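Local structure of glycerol-3-phosphate dehydrogenase [NAD(P)+] (Coxiella burnetii, 3K96) at residues D205-E210 / S252-K257; P155-S160 / V176-N181; L244-R249 / I323-T328. The protein probably catalyses the NAD(P)H-dependent reduction of dihydroxyacetone phosphate to sn-glycerol 3-phosphate, the key precursor of phospholipid synthesis. All blocks are in the same frame, centred on the assembly; numbering follows the deposited sequence.

Contact 1: residues D205-E210 / S252-K257; sequences DMIGVE and SVFGGK
Gly208, in the first turn of helix 206-228, meets Gly256, in the loop that follows helix 233-253, backbone against backbone, their CA atoms 4.0 Å apart. With hydrogen in place of a side chain on both residues, the loop can lie directly on the helix start. Asp205 CG stands anti to the backbone N (chi1 178°), which carries the carboxylate beside the start of its own helix and within reach of Lys257 N. Asp205 OD1 accepts from Gly208 N at 2.8 Å, the N-cap bond of helix 206-228, while Asp205 OD2 accepts from Lys257 N at 2.7 Å. The donors approach from opposite faces of the carboxylate, each well out of its plane. Lys257 is itself the residue before helix 258-261, and OD2 has a further partner there, Thr260 OG1, so one carboxylate ties two helix starts together. The loop between helices 233-253 and 258-261 opens with a Schellman motif: Gly255, at positive phi, is its C-prime residue, Gly255 N bonds back to Ser252 O, and Gly256 N to the carbonyl one residue earlier. A water donates to Asp205 OD1 and, weakly, to Gly255 O. On the apolar side Ile207 spreads its two branches over the turn: CG2 rests 3.8 Å from Gly256 CA, and CD1 reaches Phe254 CB at 3.7 Å. The Phe254 ring meets His321 edge-to-face.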
loop_
_atom_site.group_PDB
_atom_site.type_symbol
_atom_site.label_atom_id
_atom_site.label_comp_id
_atom_site.label_asym_id
_atom_site.label_seq_id
_atom_site.Cartn_x
_atom_site.Cartn_y
_atom_site.Cartn_z
ATOM N N ASP A 205 -20.992 2.366 -1.248
ATOM C CA ASP A 205 -20.736 1.555 -2.421
ATOM C C ASP A 205 -20.576 0.083 -2.121
ATOM O O ASP A 205 -19.472 -0.461 -2.177
ATOM C CB ASP A 205 -19.456 2.117 -3.058
ATOM C CG ASP A 205 -19.004 1.347 -4.277
ATOM O OD1 ASP A 205 -19.832 0.687 -4.948
ATOM O OD2 ASP A 205 -17.791 1.426 -4.568
ATOM N N MET A 206 -21.685 -0.581 -1.827
ATOM C CA MET A 206 -21.627 -1.995 -1.496
ATOM C C MET A 206 -20.943 -2.818 -2.607
ATOM O O MET A 206 -20.092 -3.659 -2.346
ATOM C CB MET A 206 -23.032 -2.503 -1.210
ATOM C CG MET A 206 -23.141 -3.952 -0.875
ATOM S SD MET A 206 -24.807 -4.389 -0.231
ATOM C CE MET A 206 -24.890 -3.439 1.225
ATOM N N ILE A 207 -21.297 -2.563 -3.844
ATOM C CA ILE A 207 -20.735 -3.358 -4.921
ATOM C C ILE A 207 -19.218 -3.169 -5.048
ATOM O O ILE A 207 -18.502 -4.138 -5.206
ATOM C CB ILE A 207 -21.469 -3.141 -6.250
ATOM C CG1 ILE A 207 -20.988 -4.148 -7.268
ATOM C CG2 ILE A 207 -21.294 -1.705 -6.755
ATOM C CD1 ILE A 207 -22.025 -4.478 -8.299
ATOM N N GLY A 208 -18.740 -1.944 -4.913
ATOM C CA GLY A 208 -17.318 -1.676 -5.006
ATOM C C GLY A 208 -16.575 -2.347 -3.868
ATOM O O GLY A 208 -15.513 -2.931 -4.074
ATOM N N VAL A 209 -17.141 -2.260 -2.660
ATOM C CA VAL A 209 -16.547 -2.872 -1.487
ATOM C C VAL A 209 -16.430 -4.390 -1.678
ATOM O O VAL A 209 -15.391 -4.996 -1.388
ATOM C CB VAL A 209 -17.353 -2.515 -0.172
ATOM C CG1 VAL A 209 -16.912 -3.373 0.991
ATOM C CG2 VAL A 209 -17.190 -1.027 0.165
ATOM N N GLU A 210 -17.485 -5.008 -2.184
ATOM C CA GLU A 210 -17.475 -6.440 -2.415
ATOM C C GLU A 210 -16.425 -6.847 -3.428
ATOM O O GLU A 210 -15.696 -7.780 -3.219
ATOM C CB GLU A 210 -18.821 -6.901 -2.959
ATOM C CG GLU A 210 -19.930 -6.989 -1.927
ATOM C CD GLU A 210 -21.251 -7.400 -2.580
ATOM O OE1 GLU A 210 -21.628 -8.568 -2.464
ATOM O OE2 GLU A 210 -21.872 -6.567 -3.266
ATOM N N SER A 252 -15.108 -0.778 -11.662
ATOM C CA SER A 252 -15.694 0.160 -12.610
ATOM C C SER A 252 -16.749 -0.455 -13.485
ATOM O O SER A 252 -17.809 0.137 -13.681
ATOM C CB SER A 252 -14.622 0.804 -13.491
ATOM O OG SER A 252 -15.221 1.833 -14.263
ATOM N N VAL A 253 -16.466 -1.644 -14.004
ATOM C CA VAL A 253 -17.387 -2.372 -14.864
ATOM C C VAL A 253 -18.705 -2.755 -14.164
ATOM O O VAL A 253 -19.751 -2.900 -14.827
ATOM C CB VAL A 253 -16.723 -3.637 -15.427
ATOM C CG1 VAL A 253 -17.761 -4.556 -16.046
ATOM C CG2 VAL A 253 -15.632 -3.262 -16.428
ATOM N N PHE A 254 -18.673 -2.952 -12.847
ATOM C CA PHE A 254 -19.918 -3.256 -12.130
ATOM C C PHE A 254 -20.574 -2.024 -11.467
ATOM O O PHE A 254 -21.527 -2.160 -10.706
ATOM C CB PHE A 254 -19.706 -4.382 -11.128
ATOM C CG PHE A 254 -19.655 -5.726 -11.763
ATOM C CD1 PHE A 254 -18.512 -6.157 -12.400
ATOM C CD2 PHE A 254 -20.772 -6.554 -11.752
ATOM C CE1 PHE A 254 -18.470 -7.384 -13.014
ATOM C CE2 PHE A 254 -20.737 -7.787 -12.358
ATOM C CZ PHE A 254 -19.576 -8.207 -12.993
ATOM N N GLY A 255 -20.068 -0.831 -11.751
ATOM C CA GLY A 255 -20.657 0.387 -11.190
ATOM C C GLY A 255 -20.195 0.827 -9.800
ATOM O O GLY A 255 -20.821 1.703 -9.186
ATOM N N GLY A 256 -19.123 0.227 -9.288
ATOM C CA GLY A 256 -18.567 0.636 -7.995
ATOM C C GLY A 256 -17.884 1.982 -8.135
ATOM O O GLY A 256 -17.847 2.526 -9.226
ATOM N N LYS A 257 -17.325 2.512 -7.048
ATOM C CA LYS A 257 -16.698 3.849 -7.062
ATOM C C LYS A 257 -15.187 3.831 -6.830
ATOM O O LYS A 257 -14.702 2.998 -6.069
ATOM C CB LYS A 257 -17.286 4.677 -5.924
ATOM C CG LYS A 257 -18.785 4.597 -5.754
ATOM C CD LYS A 257 -19.568 5.260 -6.871
ATOM C CE LYS A 257 -21.061 5.269 -6.514
ATOM N NZ LYS A 257 -21.863 5.973 -7.512
HETATM O O HOH W 1 -21.870 1.970 -5.937
#

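Contact 2: residues P155-S160 / V176-N181; sequences PMAVIS and VSLASN
Strands 156-160 and 176-180 run antiparallel, their axes 164° apart, and pair Ala157 with Ser180, Val158 with Ala179, Ile159 with Leu178 and Ser160 with Ser177. They are neighbours in the mixed sheet of the N-terminal, Rossmann-type domain, where 174-180 runs antiparallel to 156-160 and parallel to its other neighbour, 198-203. Val158 and Ala179 exchange two N-H...O bonds, and so do Ser160 and Ser177. Side chains alternate between two faces. On one, Val158 keeps CG1 between its backbone N and carbonyl carbon (chi1 55°), which lays that methyl 3.8 Å from Ala179 CB; helix 206-228 covers this face through Met206 and Val209. Ala157, Ile159, Leu178 and Ser180 point to the other, packed by helix 183-193. There, in one of its two conformers, Ile159 crosses Val176 obliquely, CG1 touching Val176 CG2 at 3.7 Å, while Leu178 CD2 approaches Ala157 CB at 4.2 Å. Ser160 lies beside Lys134, predicted to bind both sn-glycerol 3-phosphate and NADPH.

At the Pro155 end side-chain bonds join the backbone ones. Asn181 swings its amide across to the neighbouring strand, with chi1 at 70°, and OD1 receives Met156 N at 2.7 Å in a nearly straight bond, although the donor stands above the amide carbonyl plane. Asn181 ND2 bonds weakly to Val154 O, and Met156 CE comes 3.5 Å from Asn181 ND2. Met156 O accepts twice, from opposite faces of its plane: from Asn181 N at 3.1 Å, and from Ser180 OG, which donates at 2.7 Å and also accepts from Asn182 N.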
loop_
_atom_site.group_PDB
_atom_site.type_symbol
_atom_site.label_atom_id
_atom_site.label_comp_id
_atom_site.label_asym_id
_atom_site.label_seq_id
_atom_site.Cartn_x
_atom_site.Cartn_y
_atom_site.Cartn_z
ATOM N N PRO A 155 -32.825 -6.021 3.966
ATOM C CA PRO A 155 -31.761 -5.075 4.225
ATOM C C PRO A 155 -30.397 -5.833 4.319
ATOM O O PRO A 155 -30.286 -6.856 5.012
ATOM C CB PRO A 155 -32.151 -4.460 5.568
ATOM C CG PRO A 155 -33.676 -4.660 5.661
ATOM C CD PRO A 155 -33.898 -5.976 4.981
ATOM N N MET A 156 -29.381 -5.314 3.627
ATOM C CA MET A 156 -28.085 -5.970 3.533
ATOM C C MET A 156 -26.936 -5.011 3.810
ATOM O O MET A 156 -27.079 -3.820 3.623
ATOM C CB MET A 156 -27.888 -6.481 2.111
ATOM C CG MET A 156 -28.836 -7.524 1.670
ATOM S SD MET A 156 -28.307 -8.196 0.086
ATOM C CE MET A 156 -28.733 -6.949 -1.138
ATOM N N ALA A 157 -25.796 -5.552 4.230
ATOM C CA ALA A 157 -24.614 -4.742 4.507
ATOM C C ALA A 157 -23.356 -5.584 4.443
ATOM O O ALA A 157 -23.394 -6.782 4.713
ATOM C CB ALA A 157 -24.707 -4.078 5.890
ATOM N N VAL A 158 -22.249 -4.931 4.086
ATOM C CA VAL A 158 -20.945 -5.574 4.027
ATOM C C VAL A 158 -19.972 -4.767 4.861
ATOM O O VAL A 158 -19.968 -3.544 4.815
ATOM C CB VAL A 158 -20.408 -5.706 2.581
ATOM C CG1 VAL A 158 -20.381 -4.368 1.888
ATOM C CG2 VAL A 158 -18.994 -6.360 2.562
ATOM N N ILE A 159 -19.182 -5.459 5.667
ATOM C CA ILE A 159 -18.170 -4.822 6.488
ATOM C C ILE A 159 -16.831 -5.360 5.957
ATOM O O ILE A 159 -16.635 -6.576 5.863
ATOM C CB ILE A 159 -18.371 -5.124 7.967
ATOM C CG1 ILE A 159 -17.449 -4.246 8.815
ATOM C CG2 ILE A 159 -18.163 -6.619 8.243
ATOM C CD1 ILE A 159 -17.670 -4.414 10.312
ATOM N N SER A 160 -15.936 -4.445 5.596
ATOM C CA SER A 160 -14.674 -4.801 4.976
ATOM C C SER A 160 -13.604 -3.753 5.163
ATOM O O SER A 160 -13.859 -2.574 5.022
ATOM C CB SER A 160 -14.902 -4.980 3.488
ATOM O OG SER A 160 -13.872 -5.732 2.889
ATOM N N VAL A 176 -12.495 -0.067 9.474
ATOM C CA VAL A 176 -13.122 -0.811 8.392
ATOM C C VAL A 176 -14.270 -0.004 7.797
ATOM O O VAL A 176 -14.762 0.949 8.405
ATOM C CB VAL A 176 -13.682 -2.174 8.839
ATOM C CG1 VAL A 176 -12.560 -3.125 9.269
ATOM C CG2 VAL A 176 -14.733 -1.983 9.970
ATOM N N SER A 177 -14.671 -0.364 6.583
ATOM C CA SER A 177 -15.796 0.302 5.938
ATOM C C SER A 177 -17.039 -0.556 6.122
ATOM O O SER A 177 -16.951 -1.767 6.282
ATOM C CB SER A 177 -15.547 0.496 4.440
ATOM O OG SER A 177 -14.420 1.332 4.191
ATOM N N LEU A 178 -18.192 0.090 6.103
ATOM C CA LEU A 178 -19.459 -0.617 6.175
ATOM C C LEU A 178 -20.412 0.006 5.152
ATOM O O LEU A 178 -20.741 1.194 5.233
ATOM C CB LEU A 178 -20.019 -0.576 7.582
ATOM C CG LEU A 178 -21.243 -1.439 7.831
ATOM C CD1 LEU A 178 -21.312 -1.834 9.313
ATOM C CD2 LEU A 178 -22.523 -0.755 7.361
ATOM N N ALA A 179 -20.777 -0.800 4.154
ATOM C CA ALA A 179 -21.689 -0.409 3.087
ATOM C C ALA A 179 -22.979 -1.199 3.185
ATOM O O ALA A 179 -22.964 -2.409 3.421
ATOM C CB ALA A 179 -21.052 -0.640 1.711
ATOM N N SER A 180 -24.084 -0.514 2.940
ATOM C CA SER A 180 -25.394 -1.092 3.046
ATOM C C SER A 180 -26.361 -0.577 2.000
ATOM O O SER A 180 -26.176 0.487 1.435
ATOM C CB SER A 180 -25.961 -0.753 4.426
ATOM O OG SER A 180 -27.223 -1.360 4.606
ATOM N N ASN A 181 -27.398 -1.353 1.736
ATOM C CA ASN A 181 -28.460 -0.934 0.833
ATOM C C ASN A 181 -29.649 -0.373 1.659
ATOM O O ASN A 181 -30.726 -0.097 1.105
ATOM C CB ASN A 181 -28.955 -2.125 0.002
ATOM C CG ASN A 181 -29.734 -3.154 0.841
ATOM O OD1 ASN A 181 -29.737 -3.101 2.071
ATOM N ND2 ASN A 181 -30.382 -4.108 0.164
#

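Contact 3: residues L244-R249 / I323-T328; sequences LTEMGR and IEMPLT
Glu246 reaches from helix 233-253 to the first turn of helix 326-336 and offers both carboxylate oxygens to it. Its CG sits between the backbone N and the carbonyl carbon (chi1 67°), and from there the chain runs extended, crossing Met325 at about a right angle; OE1 passes 3.4 Å from Met325 CB. OE2 receives Leu327 N at 2.8 Å and OE1 receives Thr328 N at 2.9 Å, each through its syn lone pair, so the Glu246 carboxylate straddles two successive N-H groups. Thr328 OG1 donates to Glu246 OE1 as well, at 2.8 Å and nearly along the C-O direction. Three bonds thus fix the rotation of the group. Pro326 CD lies over one face of the carboxylate, 3.2 Å from Glu246 OE2. One turn further along, Arg249 slides past Ile323 in the opposite direction, CG meeting CG2 at 4.0 Å, and bends at chi3 to give NH2 to Glu324 O at 2.6 Å. Glu324 OE1 lies over one guanidinium face, near enough for charge attraction alone. Glu246 therefore binds the first-turn amides of helix 326-336 from another helix, and its negative charge, largely buried, is probably stabilised by the amides and dipole of that helix start.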
loop_
_atom_site.group_PDB
_atom_site.type_symbol
_atom_site.label_atom_id
_atom_site.label_comp_id
_atom_site.label_asym_id
_atom_site.label_seq_id
_atom_site.Cartn_x
_atom_site.Cartn_y
_atom_site.Cartn_z
ATOM N N LEU A 244 -4.066 -2.846 -7.936
ATOM C CA LEU A 244 -5.135 -1.885 -7.698
ATOM C C LEU A 244 -5.765 -1.478 -9.041
ATOM O O LEU A 244 -6.979 -1.280 -9.130
ATOM C CB LEU A 244 -4.634 -0.660 -6.914
ATOM C CG LEU A 244 -5.757 0.142 -6.248
ATOM C CD1 LEU A 244 -6.334 -0.696 -5.079
ATOM C CD2 LEU A 244 -5.323 1.505 -5.730
ATOM N N THR A 245 -4.952 -1.367 -10.094
ATOM C CA THR A 245 -5.493 -1.029 -11.424
ATOM C C THR A 245 -6.526 -2.052 -11.922
ATOM O O THR A 245 -7.592 -1.668 -12.428
ATOM C CB THR A 245 -4.355 -0.864 -12.468
ATOM O OG1 THR A 245 -3.486 0.199 -12.048
ATOM C CG2 THR A 245 -4.915 -0.548 -13.857
ATOM N N GLU A 246 -6.247 -3.355 -11.804
ATOM C CA GLU A 246 -7.256 -4.329 -12.278
ATOM C C GLU A 246 -8.428 -4.438 -11.321
ATOM O O GLU A 246 -9.557 -4.725 -11.747
ATOM C CB GLU A 246 -6.665 -5.704 -12.654
ATOM C CG GLU A 246 -6.097 -6.537 -11.573
ATOM C CD GLU A 246 -5.312 -7.730 -12.144
ATOM O OE1 GLU A 246 -5.715 -8.887 -11.912
ATOM O OE2 GLU A 246 -4.301 -7.498 -12.854
ATOM N N MET A 247 -8.169 -4.210 -10.038
ATOM C CA MET A 247 -9.239 -4.198 -9.051
ATOM C C MET A 247 -10.189 -3.040 -9.474
ATOM O O MET A 247 -11.394 -3.206 -9.516
ATOM C CB MET A 247 -8.681 -3.971 -7.641
ATOM C CG MET A 247 -9.719 -3.980 -6.514
ATOM S SD MET A 247 -9.005 -3.568 -4.891
ATOM C CE MET A 247 -8.031 -5.033 -4.576
ATOM N N GLY A 248 -9.616 -1.900 -9.848
ATOM C CA GLY A 248 -10.412 -0.732 -10.254
ATOM C C GLY A 248 -11.242 -0.984 -11.504
ATOM O O GLY A 248 -12.394 -0.524 -11.609
ATOM N N ARG A 249 -10.670 -1.733 -12.447
ATOM C CA ARG A 249 -11.363 -2.067 -13.688
ATOM C C ARG A 249 -12.609 -2.922 -13.404
ATOM O O ARG A 249 -13.693 -2.679 -13.941
ATOM C CB ARG A 249 -10.414 -2.794 -14.647
ATOM C CG ARG A 249 -10.994 -2.980 -16.025
ATOM C CD ARG A 249 -9.960 -3.503 -17.064
ATOM N NE ARG A 249 -8.812 -2.608 -17.201
ATOM C CZ ARG A 249 -7.581 -2.860 -16.772
ATOM N NH1 ARG A 249 -6.635 -1.949 -16.955
ATOM N NH2 ARG A 249 -7.273 -4.016 -16.192
ATOM N N ILE A 323 -13.218 -8.819 -19.126
ATOM C CA ILE A 323 -12.513 -7.859 -18.310
ATOM C C ILE A 323 -11.065 -8.267 -18.217
ATOM O O ILE A 323 -10.756 -9.383 -17.834
ATOM C CB ILE A 323 -13.080 -7.800 -16.891
ATOM C CG1 ILE A 323 -14.584 -7.518 -16.932
ATOM C CG2 ILE A 323 -12.372 -6.738 -16.093
ATOM C CD1 ILE A 323 -15.219 -7.477 -15.558
ATOM N N GLU A 324 -10.180 -7.351 -18.564
ATOM C CA GLU A 324 -8.768 -7.623 -18.508
ATOM C C GLU A 324 -8.231 -7.500 -17.083
ATOM O O GLU A 324 -8.290 -6.430 -16.481
ATOM C CB GLU A 324 -7.989 -6.657 -19.384
ATOM C CG GLU A 324 -6.503 -7.050 -19.407
ATOM C CD GLU A 324 -5.603 -6.037 -20.088
ATOM O OE1 GLU A 324 -6.090 -4.940 -20.444
ATOM O OE2 GLU A 324 -4.400 -6.347 -20.251
ATOM N N MET A 325 -7.687 -8.596 -16.565
ATOM C CA MET A 325 -7.127 -8.627 -15.221
ATOM C C MET A 325 -5.894 -9.499 -15.303
ATOM O O MET A 325 -5.966 -10.694 -15.038
ATOM C CB MET A 325 -8.149 -9.225 -14.233
ATOM C CG MET A 325 -9.492 -8.530 -14.268
ATOM S SD MET A 325 -10.549 -9.069 -12.906
ATOM C CE MET A 325 -9.593 -8.418 -11.520
ATOM N N PRO A 326 -4.755 -8.895 -15.693
ATOM C CA PRO A 326 -3.495 -9.616 -15.921
ATOM C C PRO A 326 -2.934 -10.372 -14.737
ATOM O O PRO A 326 -2.480 -11.501 -14.925
ATOM C CB PRO A 326 -2.502 -8.525 -16.385
ATOM C CG PRO A 326 -3.305 -7.264 -16.580
ATOM C CD PRO A 326 -4.687 -7.464 -16.047
ATOM N N LEU A 327 -2.913 -9.776 -13.545
ATOM C CA LEU A 327 -2.394 -10.505 -12.390
ATOM C C LEU A 327 -3.253 -11.724 -12.076
ATOM O O LEU A 327 -2.725 -12.817 -11.853
ATOM C CB LEU A 327 -2.201 -9.643 -11.136
ATOM C CG LEU A 327 -0.924 -8.786 -11.129
ATOM C CD1 LEU A 327 -0.942 -7.740 -12.236
ATOM C CD2 LEU A 327 -0.699 -8.132 -9.763
ATOM N N THR A 328 -4.568 -11.538 -12.076
ATOM C CA THR A 328 -5.501 -12.629 -11.771
ATOM C C THR A 328 -5.355 -13.756 -12.777
ATOM O O THR A 328 -5.373 -14.916 -12.414
ATOM C CB THR A 328 -6.946 -12.123 -11.797
ATOM O OG1 THR A 328 -7.087 -11.087 -10.812
ATOM C CG2 THR A 328 -7.918 -13.265 -11.548
#

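In the fold
Contact 2 closes first along the chain, inside the sheet of the N-terminal domain; contacts 1 and 3 follow in the helical C-terminal region, where their segments alternate and both use helix 233-253. Centres of contacts 1 and 2 lie about 12 Å apart, and those of 1 and 3 about 14 Å. Contacts 2 and 3 do not touch, with about 23 Å between centres. Contact 1 bridges them: Met206, at the start of helix 206-228, packs on Val158 and Ala179, whereas Val253 and Phe254 reach Ile323 of contact 3. The series thus runs from the dinucleotide-binding-type domain into helix 206-228, which carries Lys216, the predicted proton acceptor, and the other helices of the C-terminal region.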